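Local coordinates for EreC (Klebsiella pneumoniae, PDB 6XCQ), which probably hydrolyses the lactone ring of erythromycin and related macrolides, an esterase activity that confers resistance to these antibiotics, at residues A[60-65]-A[299-304]; A[69-74]-A[351-356]; A[277-282]-A[322-327]. The protein carries 1 engineered substitution. One frame throughout, in Å; residues are numbered along the deposited sequence.

Interaction 1: A[60-65]-A[299-304]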
ATOM      1  N   ALA A  60       1.140  19.272  -5.217  1.00 27.43           N
ATOM      2  CA  ALA A  60       1.258  17.830  -5.061  1.00 23.16           C
ATOM      3  C   ALA A  60       0.326  17.114  -6.036  1.00 23.18           C
ATOM      4  O   ALA A  60      -0.822  17.519  -6.238  1.00 20.99           O
ATOM      5  CB  ALA A  60       0.929  17.424  -3.619  1.00 20.15           C
ATOM      6  N   ARG A  61       0.830  16.046  -6.652  1.00 20.63           N
ATOM      7  CA  ARG A  61      -0.017  15.108  -7.368  1.00 20.08           C
ATOM      8  C   ARG A  61      -0.086  13.736  -6.708  1.00 19.67           C
ATOM      9  O   ARG A  61      -0.957  12.937  -7.071  1.00 20.07           O
ATOM     10  CB  ARG A  61       0.459  14.946  -8.819  1.00 24.31           C
ATOM     11  CG  ARG A  61       0.344  16.209  -9.654  1.00 25.40           C
ATOM     12  CD  ARG A  61       0.617  15.883 -11.110  1.00 26.78           C
ATOM     13  NE  ARG A  61      -0.258  14.809 -11.562  1.00 30.26           N
ATOM     14  CZ  ARG A  61      -0.070  14.096 -12.668  1.00 28.07           C
ATOM     15  NH1 ARG A  61       0.982  14.331 -13.445  1.00 35.18           N
ATOM     16  NH2 ARG A  61      -0.920  13.129 -12.979  1.00 25.59           N
ATOM     17  N   ILE A  62       0.798  13.448  -5.753  1.00 15.48           N
ATOM     18  CA  ILE A  62       0.793  12.193  -5.001  1.00 19.59           C
ATOM     19  C   ILE A  62       0.892  12.545  -3.522  1.00 14.40           C
ATOM     20  O   ILE A  62       1.896  13.119  -3.095  1.00 15.48           O
ATOM     21  CB  ILE A  62       1.964  11.280  -5.399  1.00 16.95           C
ATOM     22  CG1 ILE A  62       1.991  11.045  -6.915  1.00 22.56           C
ATOM     23  CG2 ILE A  62       1.879   9.951  -4.683  1.00 15.30           C
ATOM     24  CD1 ILE A  62       3.363  10.889  -7.453  1.00 19.18           C
ATOM     25  N   VAL A  63      -0.136  12.206  -2.744  1.00 13.39           N
ATOM     26  CA  VAL A  63      -0.119  12.415  -1.301  1.00 15.57           C
ATOM     27  C   VAL A  63      -0.363  11.073  -0.623  1.00 16.37           C
ATOM     28  O   VAL A  63      -1.391  10.423  -0.861  1.00 16.14           O
ATOM     29  CB  VAL A  63      -1.153  13.457  -0.843  1.00 15.18           C
ATOM     30  CG1 VAL A  63      -1.184  13.515   0.691  1.00 13.76           C
ATOM     31  CG2 VAL A  63      -0.796  14.836  -1.393  1.00 15.24           C
ATOM     32  N   GLY A  64       0.579  10.655   0.220  1.00 12.86           N
ATOM     33  CA  GLY A  64       0.415   9.430   0.978  1.00 13.86           C
ATOM     34  C   GLY A  64      -0.168   9.726   2.346  1.00 17.67           C
ATOM     35  O   GLY A  64       0.297  10.630   3.044  1.00 17.68           O
ATOM     36  N   LEU A  65      -1.209   8.967   2.718  1.00 16.55           N
ATOM     37  CA  LEU A  65      -1.796   8.978   4.059  1.00 16.36           C
ATOM     38  C   LEU A  65      -1.398   7.668   4.732  1.00 19.78           C
ATOM     39  O   LEU A  65      -1.832   6.590   4.308  1.00 17.98           O
ATOM     40  CB  LEU A  65      -3.319   9.130   4.010  1.00 16.48           C
ATOM     41  CG  LEU A  65      -3.915  10.336   3.261  1.00 18.72           C
ATOM     42  CD1 LEU A  65      -5.431  10.222   3.212  1.00 13.88           C
ATOM     43  CD2 LEU A  65      -3.521  11.651   3.922  1.00 11.39           C
ATOM     44  N   VAL A 299      -4.262  12.985 -13.166  1.00 38.73           N
ATOM     45  CA  VAL A 299      -4.505  12.208 -11.953  1.00 36.06           C
ATOM     46  C   VAL A 299      -3.863  12.897 -10.757  1.00 23.19           C
ATOM     47  O   VAL A 299      -2.737  13.409 -10.829  1.00 23.53           O
ATOM     48  CB  VAL A 299      -3.989  10.766 -12.097  1.00 30.19           C
ATOM     49  CG1 VAL A 299      -3.933  10.105 -10.745  1.00 25.85           C
ATOM     50  CG2 VAL A 299      -4.907   9.966 -12.980  1.00 42.81           C
ATOM     51  N   LYS A 300      -4.586  12.924  -9.645  1.00 21.80           N
ATOM     52  CA  LYS A 300      -4.024  13.307  -8.355  1.00 18.23           C
ATOM     53  C   LYS A 300      -4.411  12.205  -7.376  1.00 16.51           C
ATOM     54  O   LYS A 300      -5.591  12.036  -7.059  1.00 18.97           O
ATOM     55  CB  LYS A 300      -4.536  14.680  -7.923  1.00 21.39           C
ATOM     56  CG  LYS A 300      -4.101  15.797  -8.886  1.00 26.86           C
ATOM     57  CD  LYS A 300      -4.788  17.124  -8.573  1.00 33.55           C
ATOM     58  CE  LYS A 300      -4.339  17.667  -7.251  1.00 30.63           C
ATOM     59  NZ  LYS A 300      -4.745  19.083  -7.045  1.00 32.62           N
ATOM     60  N   ILE A 301      -3.433  11.423  -6.939  1.00 15.52           N
ATOM     61  CA  ILE A 301      -3.695  10.152  -6.279  1.00 15.97           C
ATOM     62  C   ILE A 301      -3.353  10.250  -4.790  1.00 19.93           C
ATOM     63  O   ILE A 301      -2.360  10.874  -4.400  1.00 12.09           O
ATOM     64  CB  ILE A 301      -2.927   9.001  -6.970  1.00 14.31           C
ATOM     65  CG1 ILE A 301      -3.343   7.651  -6.367  1.00 13.64           C
ATOM     66  CG2 ILE A 301      -1.426   9.228  -6.938  1.00 15.76           C
ATOM     67  CD1 ILE A 301      -3.007   6.468  -7.256  1.00 17.56           C
ATOM     68  N   ILE A 302      -4.204   9.650  -3.965  1.00 18.17           N
ATOM     69  CA  ILE A 302      -3.986   9.512  -2.527  1.00 17.75           C
ATOM     70  C   ILE A 302      -3.514   8.083  -2.295  1.00 17.61           C
ATOM     71  O   ILE A 302      -4.230   7.135  -2.640  1.00 23.74           O
ATOM     72  CB  ILE A 302      -5.278   9.792  -1.742  1.00 19.61           C
ATOM     73  CG1 ILE A 302      -5.906  11.129  -2.159  1.00 20.36           C
ATOM     74  CG2 ILE A 302      -5.045   9.719  -0.242  1.00 20.56           C
ATOM     75  CD1 ILE A 302      -7.359  11.296  -1.609  1.00 18.79           C
ATOM     76  N   LEU A 303      -2.316   7.900  -1.737  1.00 13.66           N
ATOM     77  CA  LEU A 303      -1.781   6.554  -1.522  1.00 13.44           C
ATOM     78  C   LEU A 303      -2.054   6.140  -0.081  1.00 16.98           C
ATOM     79  O   LEU A 303      -1.633   6.831   0.850  1.00 16.35           O
ATOM     80  CB  LEU A 303      -0.278   6.490  -1.803  1.00 16.30           C
ATOM     81  CG  LEU A 303       0.195   6.949  -3.179  1.00 15.72           C
ATOM     82  CD1 LEU A 303       1.726   6.768  -3.279  1.00 12.02           C
ATOM     83  CD2 LEU A 303      -0.550   6.157  -4.252  1.00 17.13           C
ATOM     84  N   LEU A 304      -2.748   5.015   0.102  1.00 11.62           N
ATOM     85  CA  LEU A 304      -3.068   4.499   1.436  1.00 16.81           C
ATOM     86  C   LEU A 304      -2.098   3.354   1.697  1.00 13.96           C
ATOM     87  O   LEU A 304      -2.319   2.217   1.273  1.00 18.32           O
ATOM     88  CB  LEU A 304      -4.530   4.043   1.509  1.00 15.59           C
ATOM     89  CG  LEU A 304      -5.640   5.072   1.248  1.00 14.98           C
ATOM     90  CD1 LEU A 304      -7.028   4.482   1.590  1.00 14.79           C
ATOM     91  CD2 LEU A 304      -5.391   6.358   2.045  1.00 12.46           C
TER
HETATM   92  O   HOH W   1      -2.717  19.466  -5.324  1.00 43.26           O
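With CG set anti to its carbonyl carbon (chi1 -65°) and a bend at chi3 of 54°, R61 brings the edge of its guanidinium up to the carbonyl of V299. NE and NH2 both donate to V299 O, at 2.9 Å and 2.8 Å respectively, with the oxygen lying in the guanidinium plane; the NH2 bond arrives on a lone pair. Two bonds to one atom fix the rotation of the group, and NH2 also reaches the carbonyls of V293 and N296. The backbone hydrogen bonds follow the parallel pattern: I301 N to R61 O just before strand 62-65, then V63 N to I301 O, L303 N to V63 O (2.8 Å) and L65 N to L303 O. On one face, I62 CG2 presses tightly on L303 CD1 at 3.5 Å. On the other, L65 CD1 meets I302 CG2, also at 3.5 Å. Near the start of the pair, a water accepts from K300 NZ and donates to A60 O; NZ also bonds to H90 O. In the mixed sheet, strand 338-345 flanks 62-65 and strand 94-97 flanks 301-304. Helix 279-295 covers the I62 and L303 face, and helix 73-90 covers V63, L65 and I302.

Interaction 2: A[69-74]-A[351-356]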
ATOM      1  N   ALA A  69       0.407   1.629  12.277  1.00 16.92           N
ATOM      2  CA  ALA A  69       0.196   0.202  12.453  1.00 16.43           C
ATOM      3  C   ALA A  69      -1.018  -0.190  11.641  1.00 15.68           C
ATOM      4  O   ALA A  69      -1.960   0.595  11.504  1.00 17.46           O
ATOM      5  CB  ALA A  69       0.001  -0.166  13.932  1.00 12.22           C
ATOM      6  N   HIS A  70      -0.982  -1.388  11.076  1.00 15.33           N
ATOM      7  CA  HIS A  70      -2.145  -1.870  10.355  1.00 15.82           C
ATOM      8  C   HIS A  70      -3.275  -2.172  11.336  1.00 17.94           C
ATOM      9  O   HIS A  70      -3.048  -2.386  12.534  1.00 13.97           O
ATOM     10  CB  HIS A  70      -1.803  -3.136   9.557  1.00 20.13           C
ATOM     11  CG  HIS A  70      -0.895  -2.903   8.383  1.00 17.07           C
ATOM     12  ND1 HIS A  70      -1.084  -1.876   7.483  1.00 20.82           N
ATOM     13  CD2 HIS A  70       0.191  -3.587   7.948  1.00 20.67           C
ATOM     14  CE1 HIS A  70      -0.153  -1.935   6.545  1.00 23.47           C
ATOM     15  NE2 HIS A  70       0.628  -2.970   6.800  1.00 19.25           N
ATOM     16  N   PHE A  71      -4.508  -2.165  10.813  1.00 12.22           N
ATOM     17  CA  PHE A  71      -5.680  -2.716  11.505  1.00 16.07           C
ATOM     18  C   PHE A  71      -6.140  -1.859  12.681  1.00 19.74           C
ATOM     19  O   PHE A  71      -6.708  -2.382  13.645  1.00 15.05           O
ATOM     20  CB  PHE A  71      -5.422  -4.153  11.974  1.00 16.25           C
ATOM     21  CG  PHE A  71      -4.810  -5.036  10.906  1.00 17.81           C
ATOM     22  CD1 PHE A  71      -5.452  -5.216   9.692  1.00 15.39           C
ATOM     23  CD2 PHE A  71      -3.596  -5.665  11.113  1.00 15.54           C
ATOM     24  CE1 PHE A  71      -4.901  -6.034   8.698  1.00 18.91           C
ATOM     25  CE2 PHE A  71      -3.031  -6.474  10.121  1.00 16.26           C
ATOM     26  CZ  PHE A  71      -3.690  -6.654   8.915  1.00 14.49           C
ATOM     27  N   VAL A  72      -5.952  -0.544  12.601  1.00 14.57           N
ATOM     28  CA  VAL A  72      -6.284   0.380  13.687  1.00 15.67           C
ATOM     29  C   VAL A  72      -7.513   1.185  13.293  1.00 16.25           C
ATOM     30  O   VAL A  72      -7.547   1.787  12.214  1.00 18.43           O
ATOM     31  CB  VAL A  72      -5.104   1.313  14.004  1.00 17.55           C
ATOM     32  CG1 VAL A  72      -5.529   2.371  14.992  1.00 13.60           C
ATOM     33  CG2 VAL A  72      -3.898   0.529  14.522  1.00 14.79           C
ATOM     34  N   ALA A  73      -8.518   1.217  14.180  1.00 16.55           N
ATOM     35  CA  ALA A  73      -9.771   1.907  13.875  1.00 17.31           C
ATOM     36  C   ALA A  73      -9.552   3.403  13.699  1.00 13.69           C
ATOM     37  O   ALA A  73     -10.090   4.013  12.767  1.00 13.31           O
ATOM     38  CB  ALA A  73     -10.795   1.657  14.986  1.00 17.43           C
ATOM     39  N   GLU A  74      -8.779   4.021  14.606  1.00 11.31           N
ATOM     40  CA  GLU A  74      -8.556   5.462  14.527  1.00 13.07           C
ATOM     41  C   GLU A  74      -7.831   5.858  13.249  1.00 14.90           C
ATOM     42  O   GLU A  74      -8.058   6.952  12.722  1.00 14.09           O
ATOM     43  CB  GLU A  74      -7.753   5.946  15.743  1.00 16.35           C
ATOM     44  CG  GLU A  74      -8.525   5.930  17.061  1.00 14.60           C
ATOM     45  CD  GLU A  74      -8.475   4.583  17.758  1.00 22.98           C
ATOM     46  OE1 GLU A  74      -7.962   3.605  17.165  1.00 19.93           O
ATOM     47  OE2 GLU A  74      -8.943   4.497  18.908  1.00 22.58           O
ATOM     48  N   PRO A 351      -2.423  -2.842  17.851  1.00 20.56           N
ATOM     49  CA  PRO A 351      -2.517  -4.166  17.226  1.00 20.32           C
ATOM     50  C   PRO A 351      -1.197  -4.505  16.562  1.00 18.82           C
ATOM     51  O   PRO A 351      -0.611  -3.687  15.849  1.00 25.95           O
ATOM     52  CB  PRO A 351      -3.646  -4.011  16.196  1.00 18.06           C
ATOM     53  CG  PRO A 351      -4.305  -2.712  16.502  1.00 21.61           C
ATOM     54  CD  PRO A 351      -3.295  -1.859  17.182  1.00 17.18           C
ATOM     55  N   GLU A 352      -0.721  -5.706  16.811  1.00 18.46           N
ATOM     56  CA  GLU A 352       0.524  -6.168  16.231  1.00 18.81           C
ATOM     57  C   GLU A 352       0.264  -7.481  15.510  1.00 22.33           C
ATOM     58  O   GLU A 352      -0.671  -8.216  15.845  1.00 19.61           O
ATOM     59  CB  GLU A 352       1.597  -6.334  17.322  1.00 16.03           C
ATOM     60  CG  GLU A 352       2.970  -6.834  16.833  1.00 18.89           C
ATOM     61  CD  GLU A 352       3.627  -5.900  15.832  1.00 28.64           C
ATOM     62  OE1 GLU A 352       3.193  -5.903  14.655  1.00 20.28           O
ATOM     63  OE2 GLU A 352       4.580  -5.172  16.223  1.00 18.65           O
ATOM     64  N   MET A 353       1.081  -7.764  14.504  1.00 18.75           N
ATOM     65  CA  MET A 353       1.022  -9.048  13.828  1.00 22.00           C
ATOM     66  C   MET A 353       1.901 -10.051  14.560  1.00 26.70           C
ATOM     67  O   MET A 353       3.074  -9.781  14.832  1.00 32.75           O
ATOM     68  CB  MET A 353       1.447  -8.896  12.369  1.00 21.04           C
ATOM     69  CG  MET A 353       0.401  -8.128  11.559  1.00 23.22           C
ATOM     70  SD  MET A 353       0.959  -7.678   9.908  1.00 35.12           S
ATOM     71  CE  MET A 353       2.020  -6.301  10.320  1.00 29.05           C
ATOM     72  N   GLN A 354       1.325 -11.194  14.898  1.00 25.33           N
ATOM     73  CA  GLN A 354       2.036 -12.244  15.612  1.00 25.71           C
ATOM     74  C   GLN A 354       2.405 -13.354  14.634  1.00 27.98           C
ATOM     75  O   GLN A 354       1.520 -14.024  14.090  1.00 28.11           O
ATOM     76  CB  GLN A 354       1.185 -12.779  16.757  1.00 21.15           C
ATOM     77  CG  GLN A 354       1.913 -13.820  17.586  1.00 47.44           C
ATOM     78  CD  GLN A 354       1.072 -14.328  18.722  1.00 48.01           C
ATOM     79  OE1 GLN A 354       1.379 -14.081  19.886  1.00 45.87           O
ATOM     80  NE2 GLN A 354      -0.012 -15.030  18.394  1.00 55.11           N
ATOM     81  N   PHE A 355       3.705 -13.553  14.415  0.65 32.48           N
ATOM     82  CA  PHE A 355       4.209 -14.576  13.501  0.65 36.51           C
ATOM     83  C   PHE A 355       5.299 -15.362  14.222  0.65 40.75           C
ATOM     84  O   PHE A 355       6.205 -14.756  14.820  0.65 45.86           O
ATOM     85  CB  PHE A 355       4.759 -13.958  12.198  0.65 30.47           C
ATOM     86  CG  PHE A 355       5.521 -14.934  11.331  0.65 37.07           C
ATOM     87  CD1 PHE A 355       4.853 -15.755  10.432  0.65 38.55           C
ATOM     88  CD2 PHE A 355       6.905 -15.027  11.410  0.65 36.98           C
ATOM     89  CE1 PHE A 355       5.549 -16.663   9.635  0.65 33.46           C
ATOM     90  CE2 PHE A 355       7.607 -15.927  10.613  0.65 42.23           C
ATOM     91  CZ  PHE A 355       6.925 -16.744   9.723  0.65 37.57           C
ATOM     92  N   PRO A 356       5.266 -16.703  14.181  1.00 38.97           N
ATOM     93  CA  PRO A 356       4.253 -17.462  13.450  1.00 36.90           C
ATOM     94  C   PRO A 356       2.986 -17.579  14.263  1.00 36.21           C
ATOM     95  O   PRO A 356       2.930 -17.134  15.402  1.00 35.25           O
ATOM     96  CB  PRO A 356       4.909 -18.827  13.255  1.00 50.07           C
ATOM     97  CG  PRO A 356       5.819 -18.955  14.415  1.00 50.29           C
ATOM     98  CD  PRO A 356       6.341 -17.574  14.687  1.00 40.93           C
TER
HETATM   99  O   HOH W   2      -0.825  -3.933  13.135  1.00 15.98           O
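P351 packs against the F71-V72 part of the loop that leads from strand 62-65 of the main sheet into helix 73-90; its own strand, 349-354, belongs to a small antiparallel hairpin with strand 365-370. P351 has the most surface buried here, followed by M353 and F71. The proline ring lies against the loop through CG and CD: CD touches V72 CG2 at 3.6 Å, the two side chains crossing at about a right angle, while CG approaches F71 O at 3.7 Å. V72 is the N-cap residue of the helix, so this packing falls just at the helix start.

M353 works further along the strand. Its CG rests near F71 CE2 at 4.1 Å, at the edge of the phenyl ring and close to its plane, so the chain passes the rim without covering a face. One face of that ring is taken instead by CB of the preceding residue, H70. The bend at chi3 (-77°) turns the methyl of M353 to the edge of the imidazole, where CE lies 4.0 Å from H70 CD2. ND1 of that imidazole bonds to E67 OE2, and the ring also meets that of H306 edge-to-face. F71 is further enclosed by S130 and L131 of helix 126-146 and by V366 of the hairpin.

No direct hydrogen bond joins the two segments. A single water bridges them, donating to H70 O at 2.8 Å and to P351 O at 2.7 Å.

Interaction 3: A[277-282]-A[322-327]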
ATOM      1  N   ASP A 277      17.229  -6.376   0.661  1.00 22.46           N
ATOM      2  CA  ASP A 277      16.399  -7.117  -0.289  1.00 21.44           C
ATOM      3  C   ASP A 277      14.924  -6.745  -0.175  1.00 25.72           C
ATOM      4  O   ASP A 277      14.203  -6.774  -1.181  1.00 22.05           O
ATOM      5  CB  ASP A 277      16.583  -8.625  -0.111  1.00 22.05           C
ATOM      6  CG  ASP A 277      17.580  -9.223  -1.112  1.00 37.72           C
ATOM      7  OD1 ASP A 277      18.166  -8.468  -1.933  1.00 29.17           O
ATOM      8  OD2 ASP A 277      17.769 -10.461  -1.086  1.00 28.72           O
ATOM      9  N   THR A 278      14.459  -6.347   1.015  1.00 21.06           N
ATOM     10  CA  THR A 278      13.045  -5.996   1.146  1.00 20.40           C
ATOM     11  C   THR A 278      12.683  -4.673   0.464  1.00 21.91           C
ATOM     12  O   THR A 278      11.522  -4.258   0.548  1.00 30.19           O
ATOM     13  CB  THR A 278      12.629  -5.959   2.620  1.00 30.82           C
ATOM     14  OG1 THR A 278      13.373  -4.946   3.305  1.00 27.48           O
ATOM     15  CG2 THR A 278      12.893  -7.312   3.286  1.00 31.59           C
ATOM     16  N   SER A 279      13.612  -4.011  -0.227  1.00 20.22           N
ATOM     17  CA  SER A 279      13.260  -2.857  -1.049  1.00 15.02           C
ATOM     18  C   SER A 279      12.563  -3.241  -2.353  1.00 13.52           C
ATOM     19  O   SER A 279      12.021  -2.362  -3.032  1.00 15.10           O
ATOM     20  CB  SER A 279      14.513  -2.046  -1.404  1.00 19.83           C
ATOM     21  OG  SER A 279      15.389  -1.926  -0.301  1.00 17.05           O
ATOM     22  N   VAL A 280      12.557  -4.522  -2.722  1.00 18.50           N
ATOM     23  CA  VAL A 280      12.161  -4.882  -4.083  1.00 15.54           C
ATOM     24  C   VAL A 280      10.666  -4.665  -4.285  1.00 13.88           C
ATOM     25  O   VAL A 280      10.240  -4.065  -5.278  1.00 14.22           O
ATOM     26  CB  VAL A 280      12.582  -6.328  -4.398  1.00 17.95           C
ATOM     27  CG1 VAL A 280      11.814  -6.852  -5.589  1.00 20.85           C
ATOM     28  CG2 VAL A 280      14.083  -6.385  -4.675  1.00 13.73           C
ATOM     29  N   ARG A 281       9.840  -5.147  -3.355  1.00 15.89           N
ATOM     30  CA  ARG A 281       8.405  -4.891  -3.470  1.00 12.13           C
ATOM     31  C   ARG A 281       8.093  -3.396  -3.455  1.00 11.29           C
ATOM     32  O   ARG A 281       7.267  -2.925  -4.246  1.00 14.21           O
ATOM     33  CB  ARG A 281       7.640  -5.598  -2.352  1.00 18.49           C
ATOM     34  CG  ARG A 281       6.155  -5.278  -2.380  1.00 18.95           C
ATOM     35  CD  ARG A 281       5.395  -5.850  -1.210  1.00 29.08           C
ATOM     36  NE  ARG A 281       4.245  -5.006  -0.885  1.00 36.32           N
ATOM     37  CZ  ARG A 281       4.188  -4.158   0.140  1.00 38.59           C
ATOM     38  NH1 ARG A 281       5.214  -4.042   0.984  1.00 24.73           N
ATOM     39  NH2 ARG A 281       3.086  -3.440   0.333  1.00 26.16           N
ATOM     40  N   ASP A 282       8.729  -2.625  -2.562  1.00 11.84           N
ATOM     41  CA  ASP A 282       8.423  -1.191  -2.531  1.00 13.73           C
ATOM     42  C   ASP A 282       8.856  -0.481  -3.806  1.00 15.77           C
ATOM     43  O   ASP A 282       8.269   0.545  -4.172  1.00 13.70           O
ATOM     44  CB  ASP A 282       9.077  -0.472  -1.355  1.00 12.55           C
ATOM     45  CG  ASP A 282       8.242  -0.540  -0.078  1.00 24.80           C
ATOM     46  OD1 ASP A 282       7.804  -1.647   0.295  1.00 26.29           O
ATOM     47  OD2 ASP A 282       7.961   0.534   0.492  1.00 12.84           O
ATOM     48  N   THR A 322      18.178  -2.164   6.699  1.00 25.69           N
ATOM     49  CA  THR A 322      17.950  -0.962   5.916  1.00 29.53           C
ATOM     50  C   THR A 322      17.220  -1.377   4.655  1.00 31.09           C
ATOM     51  O   THR A 322      17.687  -2.267   3.936  1.00 34.27           O
ATOM     52  CB  THR A 322      19.271  -0.249   5.565  1.00 37.54           C
ATOM     53  OG1 THR A 322      19.910   0.229   6.753  1.00 48.37           O
ATOM     54  CG2 THR A 322      19.025   0.927   4.624  1.00 32.31           C
ATOM     55  N   ALA A 323      16.058  -0.787   4.398  1.00 21.13           N
ATOM     56  CA  ALA A 323      15.392  -0.944   3.110  1.00 22.98           C
ATOM     57  C   ALA A 323      15.034   0.429   2.568  1.00 20.13           C
ATOM     58  O   ALA A 323      14.853   1.400   3.315  1.00 14.41           O
ATOM     59  CB  ALA A 323      14.139  -1.809   3.190  1.00 20.88           C
ATOM     60  N   VAL A 324      14.976   0.504   1.248  1.00 12.04           N
ATOM     61  CA  VAL A 324      14.565   1.717   0.554  1.00 15.18           C
ATOM     62  C   VAL A 324      13.046   1.655   0.406  1.00 21.56           C
ATOM     63  O   VAL A 324      12.539   0.695  -0.190  1.00 19.00           O
ATOM     64  CB  VAL A 324      15.253   1.819  -0.809  1.00 17.27           C
ATOM     65  CG1 VAL A 324      14.722   3.010  -1.582  1.00 15.28           C
ATOM     66  CG2 VAL A 324      16.758   1.912  -0.626  1.00 16.30           C
ATOM     67  N   PRO A 325      12.299   2.597   0.967  1.00 17.71           N
ATOM     68  CA  PRO A 325      10.837   2.548   0.853  1.00 14.82           C
ATOM     69  C   PRO A 325      10.362   3.124  -0.467  1.00 12.31           C
ATOM     70  O   PRO A 325      11.072   3.869  -1.140  1.00 15.07           O
ATOM     71  CB  PRO A 325      10.358   3.429   2.013  1.00 12.29           C
ATOM     72  CG  PRO A 325      11.481   4.414   2.176  1.00 15.78           C
ATOM     73  CD  PRO A 325      12.755   3.723   1.800  1.00 14.15           C
ATOM     74  N   MET A 326       9.114   2.783  -0.805  1.00 12.91           N
ATOM     75  CA  MET A 326       8.463   3.366  -1.976  1.00 17.55           C
ATOM     76  C   MET A 326       8.588   4.891  -1.990  1.00 17.14           C
ATOM     77  O   MET A 326       8.919   5.492  -3.018  1.00 13.39           O
ATOM     78  CB  MET A 326       6.991   2.949  -2.005  1.00 12.87           C
ATOM     79  CG  MET A 326       6.168   3.673  -3.069  1.00 16.48           C
ATOM     80  SD  MET A 326       4.383   3.452  -2.865  1.00 17.51           S
ATOM     81  CE  MET A 326       4.081   4.340  -1.338  1.00 17.67           C
ATOM     82  N   GLY A 327       8.347   5.539  -0.846  1.00 14.40           N
ATOM     83  CA  GLY A 327       8.387   6.996  -0.817  1.00 15.27           C
ATOM     84  C   GLY A 327       9.732   7.593  -1.204  1.00 15.38           C
ATOM     85  O   GLY A 327       9.788   8.698  -1.751  1.00 13.78           O
TER
HETATM   86  O   HOH W   3      12.409   0.447  -2.899  1.00 17.79           O
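The first turn of helix 279-295 meets the link between strand 320-323, half of a small antiparallel hairpin, and helix 326-330, whose N-cap position is P325. S279 and D282, one helical turn apart, each take a backbone N-H from this link. V324 N donates to S279 OG at 2.9 Å in a nearly straight bond (170°); the same hydroxyl is also bonded to G276 O. M326 N donates to D282 OD2 at 2.8 Å, using the anti lone pair of the carboxylate, and the amide ND2 of N309, the engineered asparagine that replaces a histidine, gives OD2 a second bond. Between the two grips a water donates to S279 O and V324 O and so bridges the two backbones. A323 CB lies 3.2 Å from T278 OG1. With CG anti to the backbone N (chi1 171°), the M326 side chain runs on to M285 and A286 of helix 279-295. R281, between the two acceptors in sequence, makes its salt bridges through NH2 to E98 and D156. Because OD2 accepts both from M326 N, in the first turn of helix 326-330, and from the amide of N309, D282 ties that helix start to position 309.

Overall arrangement
Interaction 1 is core: a parallel strand pair bonded backbone to backbone, with apolar side chains packed on both faces of the central sheet. Interaction 2, also largely buried, joins the entry of helix 73-90 to a peripheral hairpin by apolar contacts and one water. Interaction 3 is only partly buried and relies on side-chain acceptors for backbone N-H groups. Interactions 1 and 2 are consecutive along the chain at 60-65 and 69-74, yet their centres lie 24 Å apart. Helix 279-295 leads into strand 301-304, tying interaction 3 to interaction 1, and L303 CD1 touches M326 CE at 3.9 Å. Interactions 2 and 3 do not touch.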